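Local coordinates for N-acetylcysteine deacetylase (Bacillus subtilis, PDB 1YSJ), which probably removes the acetyl group from N-acetylcysteine to give cysteine and acetate, using two divalent metal ions per subunit, at residues E349-A352 / L353-E356; L137-Q140 / R141-E144. The protein carries 1 engineered substitution. One frame throughout, in Å; residues are numbered along the deposited sequence.

Contact 1 (E349-A352 / L353-E356)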
# COMPACT_ATOMS: atom_id res chain seq x y z
N GLU A 349 9.44 -26.84 -1.06
CA GLU A 349 10.42 -27.44 -1.95
C GLU A 349 9.67 -27.99 -3.16
O GLU A 349 8.64 -28.64 -3.00
CB GLU A 349 11.18 -28.55 -1.22
CG GLU A 349 12.71 -28.43 -1.29
CD GLU A 349 13.31 -28.94 -2.60
OE1 GLU A 349 14.55 -29.00 -2.70
OE2 GLU A 349 12.55 -29.28 -3.53
N ASP A 350 10.18 -27.73 -4.36
CA ASP A 350 9.48 -28.18 -5.56
C ASP A 350 9.62 -29.68 -5.83
O ASP A 350 8.97 -30.22 -6.72
CB ASP A 350 9.76 -27.29 -6.79
CG ASP A 350 11.14 -27.50 -7.40
OD1 ASP A 350 12.04 -28.12 -6.79
OD2 ASP A 350 11.32 -27.01 -8.53
N PHE A 351 10.42 -30.35 -5.00
CA PHE A 351 10.46 -31.81 -4.95
C PHE A 351 9.06 -32.38 -4.69
O PHE A 351 8.75 -33.49 -5.13
CB PHE A 351 11.44 -32.28 -3.87
CG PHE A 351 11.61 -33.78 -3.80
CD1 PHE A 351 12.52 -34.43 -4.63
CD2 PHE A 351 10.86 -34.54 -2.90
CE1 PHE A 351 12.68 -35.81 -4.57
CE2 PHE A 351 11.02 -35.93 -2.83
CZ PHE A 351 11.92 -36.56 -3.67
N ALA A 352 8.23 -31.61 -3.99
CA ALA A 352 6.84 -31.98 -3.69
C ALA A 352 6.00 -32.24 -4.94
O ALA A 352 5.10 -33.07 -4.94
CB ALA A 352 6.18 -30.92 -2.83
N LEU A 353 6.31 -31.50 -6.01
CA LEU A 353 5.65 -31.68 -7.30
C LEU A 353 5.86 -33.09 -7.87
O LEU A 353 4.95 -33.66 -8.46
CB LEU A 353 6.13 -30.63 -8.31
CG LEU A 353 5.56 -29.21 -8.21
CD1 LEU A 353 6.23 -28.32 -9.23
CD2 LEU A 353 4.04 -29.18 -8.39
N TYR A 354 7.06 -33.64 -7.67
CA TYR A 354 7.33 -35.03 -8.06
C TYR A 354 6.44 -36.01 -7.31
O TYR A 354 5.90 -36.94 -7.90
CB TYR A 354 8.80 -35.40 -7.81
CG TYR A 354 9.82 -34.59 -8.57
CD1 TYR A 354 10.85 -33.95 -7.90
CD2 TYR A 354 9.77 -34.48 -9.97
CE1 TYR A 354 11.80 -33.21 -8.59
CE2 TYR A 354 10.72 -33.75 -10.67
CZ TYR A 354 11.73 -33.12 -9.97
OH TYR A 354 12.68 -32.39 -10.64
N GLN A 355 6.29 -35.78 -6.00
CA GLN A 355 5.52 -36.64 -5.11
C GLN A 355 4.01 -36.60 -5.34
O GLN A 355 3.28 -37.47 -4.85
CB GLN A 355 5.82 -36.31 -3.65
CG GLN A 355 7.22 -36.70 -3.19
CD GLN A 355 7.59 -36.05 -1.87
OE1 GLN A 355 8.24 -36.67 -1.02
NE2 GLN A 355 7.17 -34.81 -1.69
N GLU A 356 3.53 -35.60 -6.07
CA GLU A 356 2.14 -35.56 -6.51
C GLU A 356 1.86 -36.63 -7.55
O GLU A 356 0.72 -37.05 -7.73
CB GLU A 356 1.79 -34.19 -7.11
CG GLU A 356 1.47 -33.10 -6.10
CD GLU A 356 0.69 -31.95 -6.73
OE1 GLU A 356 -0.35 -31.56 -6.16
OE2 GLU A 356 1.12 -31.44 -7.79
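L353 opens the second half of this single turn of helix by giving its N-H to the carbonyl of D350, N to O 3.0 Å, and its CB rests on that same oxygen. One residue on, Y354 makes only a weak backbone bond to F351 O, and its ring does more of the work. With CG beside its own backbone N (chi1 -61°), the ring folds back along the turn until its edge is turned to the face of F351, an offset edge-to-face pair with centroids 5.8 Å apart and planes at 75°. Their closest carbons are F351 CD1 and Y354 CD1, at 3.7 Å. Q355 sends its chain out on the other flank of the phenylalanine, where its CG comes within 3.9 Å of F351 CE2, while its N-H reaches F351 O in a long, weak bond. E356 closes the turn with another weak bond, from its N to A352 O.

The entry to the helix is capped from upstream: F351 N donates to E349 OE2 at 2.8 Å, the carboxylate oxygen meeting the N-H almost end-on. D350 and E349 both form salt bridges to R95, and Y354 OH is hydrogen-bonded to Q154. The side chain of D350 lies about 8 Å from a nickel ion, and the R95 bridges are consistent with a second-shell setting beside the dinuclear site of this M20 peptidase. Helix 351-355 packs with Y354 against helix 162-168, F351 and Y354 on I178 of strand 175-184, and A352 and Q355 on V318 of strand 306-320.

Contact 2 (L137-Q140 / R141-E144)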
# COMPACT_ATOMS: atom_id res chain seq x y z
N LEU A 137 29.71 -44.10 -7.23
CA LEU A 137 29.74 -45.32 -6.41
C LEU A 137 28.85 -46.41 -7.00
O LEU A 137 29.21 -47.59 -6.97
CB LEU A 137 29.28 -45.03 -4.97
CG LEU A 137 30.07 -44.08 -4.07
CD1 LEU A 137 29.31 -43.87 -2.78
CD2 LEU A 137 31.49 -44.59 -3.78
N LEU A 138 27.69 -46.02 -7.52
CA LEU A 138 26.75 -46.99 -8.08
C LEU A 138 27.21 -47.50 -9.43
O LEU A 138 26.86 -48.61 -9.83
CB LEU A 138 25.34 -46.38 -8.17
CG LEU A 138 24.53 -46.31 -6.87
CD1 LEU A 138 23.22 -45.57 -7.10
CD2 LEU A 138 24.28 -47.70 -6.31
N ASN A 139 28.00 -46.68 -10.13
CA ASN A 139 28.63 -47.05 -11.39
C ASN A 139 29.54 -48.28 -11.26
O ASN A 139 29.74 -49.02 -12.23
CB ASN A 139 29.42 -45.86 -11.94
CG ASN A 139 30.02 -46.12 -13.31
OD1 ASN A 139 29.34 -46.57 -14.23
ND2 ASN A 139 31.32 -45.83 -13.45
N GLN A 140 30.08 -48.50 -10.06
CA GLN A 140 30.95 -49.64 -9.79
C GLN A 140 30.20 -50.75 -9.05
O GLN A 140 30.81 -51.70 -8.55
CB GLN A 140 32.19 -49.23 -8.99
CG GLN A 140 32.95 -48.01 -9.53
CD GLN A 140 33.61 -48.24 -10.89
OE1 GLN A 140 33.55 -47.39 -11.77
NE2 GLN A 140 34.25 -49.40 -11.06
N ARG A 141 28.87 -50.62 -8.98
CA ARG A 141 28.03 -51.56 -8.22
C ARG A 141 26.78 -52.00 -9.01
O ARG A 141 25.75 -52.33 -8.41
CB ARG A 141 27.61 -50.94 -6.88
CG ARG A 141 28.73 -50.80 -5.86
CD ARG A 141 28.22 -50.17 -4.57
NE ARG A 141 27.32 -51.06 -3.83
CZ ARG A 141 26.59 -50.69 -2.78
NH1 ARG A 141 26.63 -49.44 -2.34
NH2 ARG A 141 25.81 -51.58 -2.18
N ARG A 142 26.90 -52.00 -10.33
CA ARG A 142 25.77 -52.30 -11.24
C ARG A 142 25.18 -53.69 -11.05
O ARG A 142 23.98 -53.88 -11.26
CB ARG A 142 26.19 -52.10 -12.70
CG ARG A 142 26.50 -50.66 -13.06
CD ARG A 142 27.16 -50.57 -14.41
NE ARG A 142 27.55 -49.21 -14.74
CZ ARG A 142 26.82 -48.37 -15.47
NH1 ARG A 142 25.64 -48.74 -15.95
NH2 ARG A 142 27.27 -47.15 -15.72
N ALA A 143 26.01 -54.65 -10.66
CA ALA A 143 25.56 -56.02 -10.40
C ALA A 143 24.61 -56.11 -9.19
O ALA A 143 23.81 -57.04 -9.09
CB ALA A 143 26.75 -56.96 -10.22
N GLU A 144 24.71 -55.14 -8.28
CA GLU A 144 23.85 -55.08 -7.09
C GLU A 144 22.49 -54.44 -7.37
O GLU A 144 21.54 -54.63 -6.60
CB GLU A 144 24.55 -54.33 -5.96
CG GLU A 144 25.77 -55.03 -5.38
CD GLU A 144 26.37 -54.29 -4.19
OE1 GLU A 144 27.55 -53.89 -4.26
OE2 GLU A 144 25.64 -54.10 -3.18
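N139 swings CG away from its backbone N (chi1 -175°), and R142 runs straight from CG to NE, so that the two side chains lie side by side. The amide oxygen thereby arrives at the edge of the guanidinium, in its plane, although the two planes stand 79° apart. R142 NH2 donates to N139 OD1 at 2.6 Å, nearly along the C=O axis. NE adds two weak bonds, to the same OD1 at 3.2 Å and to N139 O, so the arginine holds both side chain and backbone of one residue.

R141 makes the backbone link, its N bonding to L138 O at 3.0 Å as helix 124-139 ends. Its CG lies 3.4 Å from L137 O, and a bend at chi3 turns the guanidinium toward E144. There it binds side-on: NE to E144 OE1 at 2.9 Å and NH2 to E144 OE2 at 2.7 Å, both oxygens lying near the guanidinium plane but met from above the carboxylate plane. R141 NH1 also forms a salt bridge to E394 of helix 384-402.

A leucine in place of R142 would probably leave N139 OD1 without its short bond and let the amide turn more freely.

The charge of R141 is probably balanced by the carboxylates of E144 and E394, whereas R142 turns NE and NH2 to the neutral oxygens of N139 and NH1, weakly, to K84 O.

Overall arrangement
Following the chain from the N terminus, contact 2 comes first, where residues 137-144 leave helix 124-139 and turn toward strand 148-154 of the eight-stranded mixed sheet. Contact 1 follows some two hundred residues later, on the short helix 351-355 between strands 338-341 and 360-366 of that sheet. Each closes a local turn; the two are in series, neither nested nor crossed, with centres 27 Å apart and nearest atoms about 15 Å apart. Contact 2 sits at the surface, joining a helix end to helix 384-402, whereas contact 1 is buried near the nickel ions and reaches strand 306-320 of the four-stranded antiparallel sheet.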